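Local coordinates for protein queuine lyase ([Clostridium] spiroforme DSM 1552, PDB 6P78) that probably cleaves a C-N bond of queuine by radical chemistry, using a [4Fe-4S] cluster and S-adenosylmethionine, at residues Y26-L30 / K76-Y81; K164-I168 / K198-H202; K186-R190 / K223-E227. All coordinates share one frame; numbering follows the deposited sequence.

From the N terminus, contact 1 forms first: edge strand 26-29 meets the loop 76-81, closing a span of 45 residues that contains strand 35-39 and helix 63-74, just before the chain enters strand 83-87. It is complete before contact 2 opens at helix 165-169. Contacts 2 and 3 cross, their segments alternating along the chain, and both draw on helix 186-199: its C-terminal end and the following loop pack on 164-168, while its first turn packs on helix 219-228. Contact 1 thus belongs to the mixed sheet, contact 3 joins two helices packed on the three-stranded parallel sheet, and contact 2 joins helix 165-169 to the far end of one of them. None of the three contacts touches another.

Contact 1 of 3, residues Y26-L30 / K76-Y81; sequences YSHIL and KITGQY
Aromatic packing carries most of this contact between Tyr26, His28 and the loop 76-81. Lys76 lies over one face of the Tyr26 ring in a CH-pi contact, its CB 3.8 Å from the ring centroid and 9° off the normal. At the other end, Tyr81 turns an edge toward the face of His28 in an offset edge-to-face pair, with centroids 5.3 Å apart and planes at 85°.

The polar links are looser across the interface than within the strand. With CG anti to the carbonyl carbon (chi1 -60°), the His28 imidazole is placed between Tyr26 and Tyr81. Its NE2 donates to Tyr26 OH at 2.9 Å, the hydroxyl oxygen almost in the imidazole plane, while ND1 meets Tyr81 OH in a weak bond of 3.3 Å. One water donates both to Tyr26 OH and to Gln80 OE1 (2.7 Å from the water oxygen) and also bonds Thr78 OG1. That same OG1 accepts from Gln80 N, the bond of an ST turn.

Apolar contact is slight: Tyr26 CE1 lies 4.4 Å from Ile77 CG1, and Leu30 CD2 4.5 Å from Tyr81 CZ. The whole lies near the surface, where strand 26-29 pairs antiparallel with strand 35-39 at the sheet edge. Glu36 of that second strand bonds Tyr26 OH, Thr78 N and Gly79 N, tying the loop after helix 63-74 to the sheet just ahead of strand 83-87.

Contact 2 of 3, residues K164-I168 / K198-H202; sequences KIEEI and KYFDH
Ile165 meets Tyr199 and Phe200 chiefly through one methyl group. Its CB carries two branches with different roles. CG2 stands anti to the backbone N, since CG1 occupies the position beside that nitrogen (chi1 -59°), and it projects onto one face of the Tyr199 ring. It lies 3.6 Å from Tyr199 CG and 3.8 Å from the ring centroid, 17° off the normal: a CH-pi contact displaced toward the CB end of the ring. The same methyl comes within 3.9 Å of Phe200 CE2, so it sits between two successive aromatic residues. The longer branch, CG1 to CD1, makes no close contact with either ring; the side chain as a whole also touches Phe147.

Two neighbours complete the interface. Ile168 CG2 approaches the edge of the Phe200 ring, 4.0 Å from Phe200 CE1. Glu166, bent at chi2, brings OE2 to 3.7 Å from Tyr199 CE1 at the ring edge, its carboxylate plane turned 81° from the ring. On the opposite face of Tyr199 lies Lys198 CG, so aliphatic groups sandwich the ring.

This is largely apolar packing between the short helix 165-169 and the C-terminal end of helix 186-199. Phe200 is the first residue to leave helical geometry, and the chain then runs into strand 203-207 of the parallel three-stranded sheet.

Contact 3 of 3, residues K186-R190 / K223-E227; sequences KEMIR and KWFDE
Trp224 meets Lys186, Ile189 and Arg190. Its CG lies anti to the backbone N (chi1 159°), carrying the indole toward helix 186-199. Lys186 runs over one indole face: CG stands 3.6 Å above its centre, and CE is 3.5 Å from the five-membered-ring centroid. The ammonium NZ completes a longer cation-pi contact, 4.7 Å from that centroid. At the indole's edge, Ile189 CG2 comes to 3.8 Å from Trp224 CZ3, and Arg190 NE to 3.9 Å from Trp224 CZ2. The guanidinium turns a face to this edge, the planes being 86° apart.

Phe225, next in sequence, takes the apolar side. Its CD1 is 3.5 Å from Ile189 CG2, so this methyl serves both aromatic residues. The Phe225 ring also meets that of Tyr229.

The axes of segments 186-190 and 223-227 cross at -38°, 11.6 Å apart at closest approach. Helix 186-199 links strand 178-179 to 203-207, and helix 219-228 lies between 203-207 and 238-241, as in successive beta-alpha-beta units of the radical SAM core. Ile189 and Phe225 share Val179 of strand 178-179, and Phe225 also rests on Ile205 and Ile207 of strand 203-207.

Contact 1 of 3, residues Y26-L30 / K76-Y81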
loop_
_atom_site.group_PDB
_atom_site.type_symbol
_atom_site.label_atom_id
_atom_site.label_comp_id
_atom_site.label_asym_id
_atom_site.label_seq_id
_atom_site.Cartn_x
_atom_site.Cartn_y
_atom_site.Cartn_z
ATOM N N TYR A 26 9.274 7.544 9.751
ATOM C CA TYR A 26 9.845 6.282 10.199
ATOM C C TYR A 26 9.053 5.757 11.390
ATOM O O TYR A 26 8.841 6.483 12.366
ATOM C CB TYR A 26 11.317 6.467 10.589
ATOM C CG TYR A 26 11.928 5.244 11.211
ATOM C CD1 TYR A 26 12.408 4.208 10.413
ATOM C CD2 TYR A 26 12.025 5.105 12.597
ATOM C CE1 TYR A 26 12.969 3.050 10.986
ATOM C CE2 TYR A 26 12.590 3.970 13.167
ATOM C CZ TYR A 26 13.066 2.945 12.357
ATOM O OH TYR A 26 13.637 1.820 12.919
ATOM N N SER A 27 8.635 4.499 11.326
ATOM C CA SER A 27 7.976 3.905 12.479
ATOM C C SER A 27 8.170 2.388 12.442
ATOM O O SER A 27 8.835 1.842 11.554
ATOM C CB SER A 27 6.494 4.318 12.533
ATOM O OG SER A 27 5.893 3.981 13.782
ATOM N N HIS A 28 7.622 1.710 13.454
ATOM C CA HIS A 28 7.537 0.250 13.479
ATOM C C HIS A 28 6.077 -0.176 13.461
ATOM O O HIS A 28 5.234 0.456 14.097
ATOM C CB HIS A 28 8.178 -0.352 14.722
ATOM C CG HIS A 28 9.634 -0.043 14.871
ATOM N ND1 HIS A 28 10.369 -0.451 15.962
ATOM C CD2 HIS A 28 10.490 0.632 14.071
ATOM C CE1 HIS A 28 11.615 -0.032 15.833
ATOM N NE2 HIS A 28 11.710 0.637 14.699
ATOM N N ILE A 29 5.799 -1.266 12.760
ATOM C CA ILE A 29 4.535 -1.987 12.903
ATOM C C ILE A 29 4.725 -3.097 13.932
ATOM O O ILE A 29 5.589 -3.960 13.766
ATOM C CB ILE A 29 4.066 -2.537 11.549
ATOM C CG1 ILE A 29 3.655 -1.355 10.665
ATOM C CG2 ILE A 29 2.920 -3.542 11.745
ATOM C CD1 ILE A 29 3.700 -1.649 9.166
ATOM N N LEU A 30 3.950 -3.047 15.016
ATOM C CA LEU A 30 4.188 -3.861 16.201
ATOM C C LEU A 30 3.233 -5.036 16.332
ATOM O O LEU A 30 3.293 -5.750 17.340
ATOM C CB LEU A 30 4.090 -3.006 17.465
ATOM C CG LEU A 30 5.055 -1.824 17.493
ATOM C CD1 LEU A 30 4.764 -0.978 18.708
ATOM C CD2 LEU A 30 6.475 -2.361 17.503
ATOM N N LYS A 76 17.659 5.675 9.562
ATOM C CA LYS A 76 17.082 5.121 10.776
ATOM C C LYS A 76 16.842 3.624 10.697
ATOM O O LYS A 76 16.527 3.019 11.731
ATOM C CB LYS A 76 15.764 5.827 11.105
ATOM C CG LYS A 76 15.954 7.296 11.412
ATOM C CD LYS A 76 14.643 8.001 11.719
ATOM C CE LYS A 76 14.879 9.497 11.870
ATOM N NZ LYS A 76 13.594 10.234 11.839
ATOM N N ILE A 77 16.928 3.019 9.508
ATOM C CA ILE A 77 16.634 1.596 9.379
ATOM C C ILE A 77 17.741 0.771 10.027
ATOM O O ILE A 77 18.933 0.970 9.762
ATOM C CB ILE A 77 16.462 1.216 7.907
ATOM C CG1 ILE A 77 15.258 1.970 7.332
ATOM C CG2 ILE A 77 16.271 -0.289 7.779
ATOM C CD1 ILE A 77 15.021 1.720 5.878
ATOM N N THR A 78 17.345 -0.186 10.866
ATOM C CA THR A 78 18.280 -1.035 11.595
ATOM C C THR A 78 18.212 -2.496 11.195
ATOM O O THR A 78 19.140 -3.249 11.521
ATOM C CB THR A 78 18.002 -0.989 13.100
ATOM O OG1 THR A 78 16.683 -1.494 13.326
ATOM C CG2 THR A 78 18.147 0.408 13.649
ATOM N N GLY A 79 17.127 -2.921 10.548
ATOM C CA GLY A 79 16.898 -4.327 10.315
ATOM C C GLY A 79 16.533 -5.120 11.547
ATOM O O GLY A 79 16.639 -6.349 11.525
ATOM N N GLN A 80 16.083 -4.460 12.622
ATOM C CA GLN A 80 15.937 -5.153 13.900
ATOM C C GLN A 80 14.913 -6.283 13.866
ATOM O O GLN A 80 15.018 -7.218 14.673
ATOM C CB GLN A 80 15.590 -4.148 15.008
ATOM C CG GLN A 80 14.146 -3.675 15.091
ATOM C CD GLN A 80 13.870 -3.032 16.451
ATOM O OE1 GLN A 80 14.543 -2.085 16.847
ATOM N NE2 GLN A 80 12.904 -3.560 17.175
ATOM N N TYR A 81 13.931 -6.236 12.962
ATOM C CA TYR A 81 12.970 -7.327 12.819
ATOM C C TYR A 81 13.266 -8.240 11.638
ATOM O O TYR A 81 12.539 -9.225 11.457
ATOM C CB TYR A 81 11.559 -6.804 12.639
ATOM C CG TYR A 81 11.041 -5.951 13.753
ATOM C CD1 TYR A 81 10.795 -6.486 15.006
ATOM C CD2 TYR A 81 10.783 -4.607 13.539
ATOM C CE1 TYR A 81 10.320 -5.702 16.034
ATOM C CE2 TYR A 81 10.311 -3.814 14.564
ATOM C CZ TYR A 81 10.073 -4.366 15.796
ATOM O OH TYR A 81 9.600 -3.570 16.816
HETATM O O HOH W 1 15.082 -0.288 14.945
#

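Contact 2 of 3, residues K164-I168 / K198-H202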
loop_
_atom_site.group_PDB
_atom_site.type_symbol
_atom_site.label_atom_id
_atom_site.label_comp_id
_atom_site.label_asym_id
_atom_site.label_seq_id
_atom_site.Cartn_x
_atom_site.Cartn_y
_atom_site.Cartn_z
ATOM N N LYS A 164 -9.139 -12.148 -14.604
ATOM C CA LYS A 164 -9.257 -13.221 -13.617
ATOM C C LYS A 164 -8.482 -12.797 -12.380
ATOM O O LYS A 164 -7.486 -12.081 -12.495
ATOM C CB LYS A 164 -8.651 -14.543 -14.116
ATOM C CG LYS A 164 -9.327 -15.186 -15.333
ATOM C CD LYS A 164 -10.783 -15.522 -15.092
ATOM C CE LYS A 164 -11.068 -16.970 -15.454
ATOM N NZ LYS A 164 -11.384 -17.139 -16.899
ATOM N N ILE A 165 -8.903 -13.272 -11.198
ATOM C CA ILE A 165 -8.163 -12.927 -9.978
ATOM C C ILE A 165 -6.748 -13.474 -10.055
ATOM O O ILE A 165 -5.788 -12.826 -9.606
ATOM C CB ILE A 165 -8.896 -13.458 -8.724
ATOM C CG1 ILE A 165 -10.308 -12.870 -8.626
ATOM C CG2 ILE A 165 -8.102 -13.149 -7.464
ATOM C CD1 ILE A 165 -10.312 -11.388 -8.440
ATOM N N GLU A 166 -6.594 -14.680 -10.619
ATOM C CA GLU A 166 -5.279 -15.301 -10.729
ATOM C C GLU A 166 -4.298 -14.438 -11.512
ATOM O O GLU A 166 -3.083 -14.525 -11.267
ATOM C CB GLU A 166 -5.413 -16.681 -11.369
ATOM C CG GLU A 166 -6.064 -17.721 -10.444
ATOM C CD GLU A 166 -7.590 -17.779 -10.551
ATOM O OE1 GLU A 166 -8.204 -16.886 -11.180
ATOM O OE2 GLU A 166 -8.182 -18.739 -9.999
ATOM N N GLU A 167 -4.797 -13.573 -12.407
ATOM C CA GLU A 167 -3.908 -12.657 -13.118
ATOM C C GLU A 167 -3.183 -11.721 -12.163
ATOM O O GLU A 167 -2.005 -11.406 -12.376
ATOM C CB GLU A 167 -4.680 -11.849 -14.160
ATOM C CG GLU A 167 -4.954 -12.639 -15.417
ATOM C CD GLU A 167 -5.647 -11.825 -16.512
ATOM O OE1 GLU A 167 -5.956 -10.622 -16.281
ATOM O OE2 GLU A 167 -5.875 -12.401 -17.602
ATOM N N ILE A 168 -3.877 -11.242 -11.124
ATOM C CA ILE A 168 -3.252 -10.374 -10.132
ATOM C C ILE A 168 -2.101 -11.102 -9.457
ATOM O O ILE A 168 -1.018 -10.540 -9.243
ATOM C CB ILE A 168 -4.284 -9.916 -9.087
ATOM C CG1 ILE A 168 -5.396 -9.120 -9.736
ATOM C CG2 ILE A 168 -3.606 -9.091 -7.982
ATOM C CD1 ILE A 168 -6.625 -9.062 -8.857
ATOM N N LYS A 198 -10.022 -15.871 0.200
ATOM C CA LYS A 198 -9.843 -17.113 -0.554
ATOM C C LYS A 198 -8.506 -17.143 -1.293
ATOM O O LYS A 198 -7.853 -18.193 -1.361
ATOM C CB LYS A 198 -10.987 -17.307 -1.565
ATOM C CG LYS A 198 -10.729 -18.452 -2.544
ATOM C CD LYS A 198 -11.936 -18.713 -3.433
ATOM C CE LYS A 198 -11.576 -19.652 -4.585
ATOM N NZ LYS A 198 -12.783 -19.932 -5.411
ATOM N N TYR A 199 -8.083 -16.011 -1.849
ATOM C CA TYR A 199 -7.025 -15.996 -2.854
ATOM C C TYR A 199 -5.686 -15.475 -2.350
ATOM O O TYR A 199 -4.653 -15.788 -2.951
ATOM C CB TYR A 199 -7.424 -15.119 -4.049
ATOM C CG TYR A 199 -8.463 -15.725 -4.955
ATOM C CD1 TYR A 199 -8.103 -16.655 -5.921
ATOM C CD2 TYR A 199 -9.809 -15.362 -4.857
ATOM C CE1 TYR A 199 -9.057 -17.201 -6.773
ATOM C CE2 TYR A 199 -10.758 -15.906 -5.695
ATOM C CZ TYR A 199 -10.380 -16.820 -6.649
ATOM O OH TYR A 199 -11.339 -17.348 -7.485
ATOM N N PHE A 200 -5.667 -14.650 -1.311
ATOM C CA PHE A 200 -4.471 -13.877 -1.012
ATOM C C PHE A 200 -3.922 -14.219 0.360
ATOM O O PHE A 200 -4.679 -14.450 1.302
ATOM C CB PHE A 200 -4.759 -12.389 -1.093
ATOM C CG PHE A 200 -5.076 -11.920 -2.484
ATOM C CD1 PHE A 200 -4.060 -11.526 -3.346
ATOM C CD2 PHE A 200 -6.382 -11.903 -2.946
ATOM C CE1 PHE A 200 -4.360 -11.102 -4.657
ATOM C CE2 PHE A 200 -6.671 -11.473 -4.222
ATOM C CZ PHE A 200 -5.667 -11.074 -5.073
ATOM N N ASP A 201 -2.594 -14.215 0.462
ATOM C CA ASP A 201 -1.906 -14.525 1.712
ATOM C C ASP A 201 -1.552 -13.297 2.541
ATOM O O ASP A 201 -1.114 -13.444 3.689
ATOM C CB ASP A 201 -0.638 -15.314 1.400
ATOM C CG ASP A 201 -0.940 -16.723 0.932
ATOM O OD1 ASP A 201 -1.936 -17.323 1.413
ATOM O OD2 ASP A 201 -0.179 -17.225 0.080
ATOM N N HIS A 202 -1.690 -12.105 1.979
ATOM C CA HIS A 202 -1.557 -10.870 2.726
ATOM C C HIS A 202 -2.521 -9.881 2.108
ATOM O O HIS A 202 -3.056 -10.101 1.023
ATOM C CB HIS A 202 -0.125 -10.313 2.707
ATOM C CG HIS A 202 0.052 -9.078 3.555
ATOM N ND1 HIS A 202 0.215 -7.816 3.016
ATOM C CD2 HIS A 202 0.066 -8.911 4.902
ATOM C CE1 HIS A 202 0.311 -6.928 3.984
ATOM N NE2 HIS A 202 0.233 -7.567 5.142
#

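Contact 3 of 3, residues K186-R190 / K223-E227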
loop_
_atom_site.group_PDB
_atom_site.type_symbol
_atom_site.label_atom_id
_atom_site.label_comp_id
_atom_site.label_asym_id
_atom_site.label_seq_id
_atom_site.Cartn_x
_atom_site.Cartn_y
_atom_site.Cartn_z
ATOM N N LYS A 186 -23.268 -3.410 1.010
ATOM C CA LYS A 186 -22.854 -4.569 1.799
ATOM C C LYS A 186 -22.410 -5.719 0.906
ATOM O O LYS A 186 -21.416 -6.393 1.196
ATOM C CB LYS A 186 -23.986 -5.029 2.714
ATOM C CG LYS A 186 -24.220 -4.093 3.866
ATOM C CD LYS A 186 -25.329 -4.614 4.778
ATOM C CE LYS A 186 -25.615 -3.615 5.896
ATOM N NZ LYS A 186 -27.067 -3.580 6.249
ATOM N N GLU A 187 -23.159 -5.981 -0.165
ATOM C CA GLU A 187 -22.810 -7.079 -1.057
ATOM C C GLU A 187 -21.434 -6.867 -1.670
ATOM O O GLU A 187 -20.662 -7.819 -1.847
ATOM C CB GLU A 187 -23.871 -7.208 -2.151
ATOM C CG GLU A 187 -25.218 -7.751 -1.621
ATOM C CD GLU A 187 -26.141 -6.692 -1.000
ATOM O OE1 GLU A 187 -25.855 -5.465 -1.092
ATOM O OE2 GLU A 187 -27.173 -7.106 -0.411
ATOM N N MET A 188 -21.106 -5.625 -2.008
ATOM C CA MET A 188 -19.818 -5.366 -2.634
ATOM C C MET A 188 -18.689 -5.633 -1.651
ATOM O O MET A 188 -17.693 -6.282 -1.991
ATOM C CB MET A 188 -19.767 -3.911 -3.121
ATOM C CG MET A 188 -18.561 -3.602 -3.969
ATOM S SD MET A 188 -18.474 -1.812 -4.297
ATOM C CE MET A 188 -19.943 -1.541 -5.255
ATOM N N ILE A 189 -18.857 -5.172 -0.416
ATOM C CA ILE A 189 -17.822 -5.343 0.603
ATOM C C ILE A 189 -17.688 -6.812 0.986
ATOM O O ILE A 189 -16.573 -7.338 1.121
ATOM C CB ILE A 189 -18.170 -4.455 1.805
ATOM C CG1 ILE A 189 -18.040 -2.986 1.388
ATOM C CG2 ILE A 189 -17.269 -4.755 3.016
ATOM C CD1 ILE A 189 -18.651 -2.017 2.345
ATOM N N ARG A 190 -18.822 -7.498 1.149
ATOM C CA ARG A 190 -18.812 -8.931 1.442
ATOM C C ARG A 190 -18.005 -9.689 0.403
ATOM O O ARG A 190 -17.192 -10.551 0.747
ATOM C CB ARG A 190 -20.238 -9.478 1.476
ATOM C CG ARG A 190 -21.051 -9.087 2.690
ATOM C CD ARG A 190 -22.415 -9.791 2.667
ATOM N NE ARG A 190 -23.211 -9.472 3.848
ATOM C CZ ARG A 190 -24.407 -8.898 3.802
ATOM N NH1 ARG A 190 -25.061 -8.640 4.926
ATOM N NH2 ARG A 190 -24.955 -8.600 2.628
ATOM N N LYS A 223 -20.062 1.586 10.087
ATOM C CA LYS A 223 -20.595 1.055 11.334
ATOM C C LYS A 223 -20.906 -0.429 11.195
ATOM O O LYS A 223 -20.630 -1.232 12.097
ATOM C CB LYS A 223 -21.849 1.843 11.724
ATOM C CG LYS A 223 -22.461 1.485 13.064
ATOM C CD LYS A 223 -23.612 2.458 13.371
ATOM C CE LYS A 223 -24.361 2.083 14.625
ATOM N NZ LYS A 223 -23.549 2.432 15.819
ATOM N N TRP A 224 -21.510 -0.807 10.075
ATOM C CA TRP A 224 -21.872 -2.204 9.879
ATOM C C TRP A 224 -20.623 -3.068 9.769
ATOM O O TRP A 224 -20.522 -4.125 10.404
ATOM C CB TRP A 224 -22.747 -2.347 8.630
ATOM C CG TRP A 224 -22.763 -3.727 8.051
ATOM C CD1 TRP A 224 -23.541 -4.772 8.457
ATOM C CD2 TRP A 224 -21.988 -4.209 6.941
ATOM N NE1 TRP A 224 -23.295 -5.874 7.684
ATOM C CE2 TRP A 224 -22.350 -5.559 6.743
ATOM C CE3 TRP A 224 -21.040 -3.632 6.091
ATOM C CZ2 TRP A 224 -21.785 -6.343 5.736
ATOM C CZ3 TRP A 224 -20.471 -4.416 5.092
ATOM C CH2 TRP A 224 -20.845 -5.758 4.927
ATOM N N PHE A 225 -19.649 -2.607 8.992
ATOM C CA PHE A 225 -18.431 -3.377 8.781
ATOM C C PHE A 225 -17.671 -3.549 10.086
ATOM O O PHE A 225 -17.174 -4.641 10.385
ATOM C CB PHE A 225 -17.569 -2.690 7.722
ATOM C CG PHE A 225 -16.377 -3.493 7.305
ATOM C CD1 PHE A 225 -16.501 -4.522 6.389
ATOM C CD2 PHE A 225 -15.123 -3.214 7.831
ATOM C CE1 PHE A 225 -15.397 -5.264 5.996
ATOM C CE2 PHE A 225 -14.018 -3.958 7.446
ATOM C CZ PHE A 225 -14.163 -4.988 6.528
ATOM N N ASP A 226 -17.630 -2.500 10.908
ATOM C CA ASP A 226 -16.882 -2.580 12.157
ATOM C C ASP A 226 -17.414 -3.685 13.059
ATOM O O ASP A 226 -16.638 -4.351 13.751
ATOM C CB ASP A 226 -16.913 -1.234 12.870
ATOM C CG ASP A 226 -16.148 -1.260 14.159
ATOM O OD1 ASP A 226 -14.915 -1.459 14.096
ATOM O OD2 ASP A 226 -16.778 -1.099 15.225
ATOM N N GLU A 227 -18.728 -3.913 13.056
ATOM C CA GLU A 227 -19.273 -4.977 13.891
ATOM C C GLU A 227 -19.269 -6.326 13.179
ATOM O O GLU A 227 -18.927 -7.344 13.788
ATOM C CB GLU A 227 -20.689 -4.625 14.355
ATOM C CG GLU A 227 -21.699 -4.444 13.228
ATOM C CD GLU A 227 -22.975 -3.722 13.658
ATOM O OE1 GLU A 227 -23.679 -3.174 12.772
ATOM O OE2 GLU A 227 -23.271 -3.707 14.873
HETATM O O HOH W 2 -24.005 -9.128 7.154
#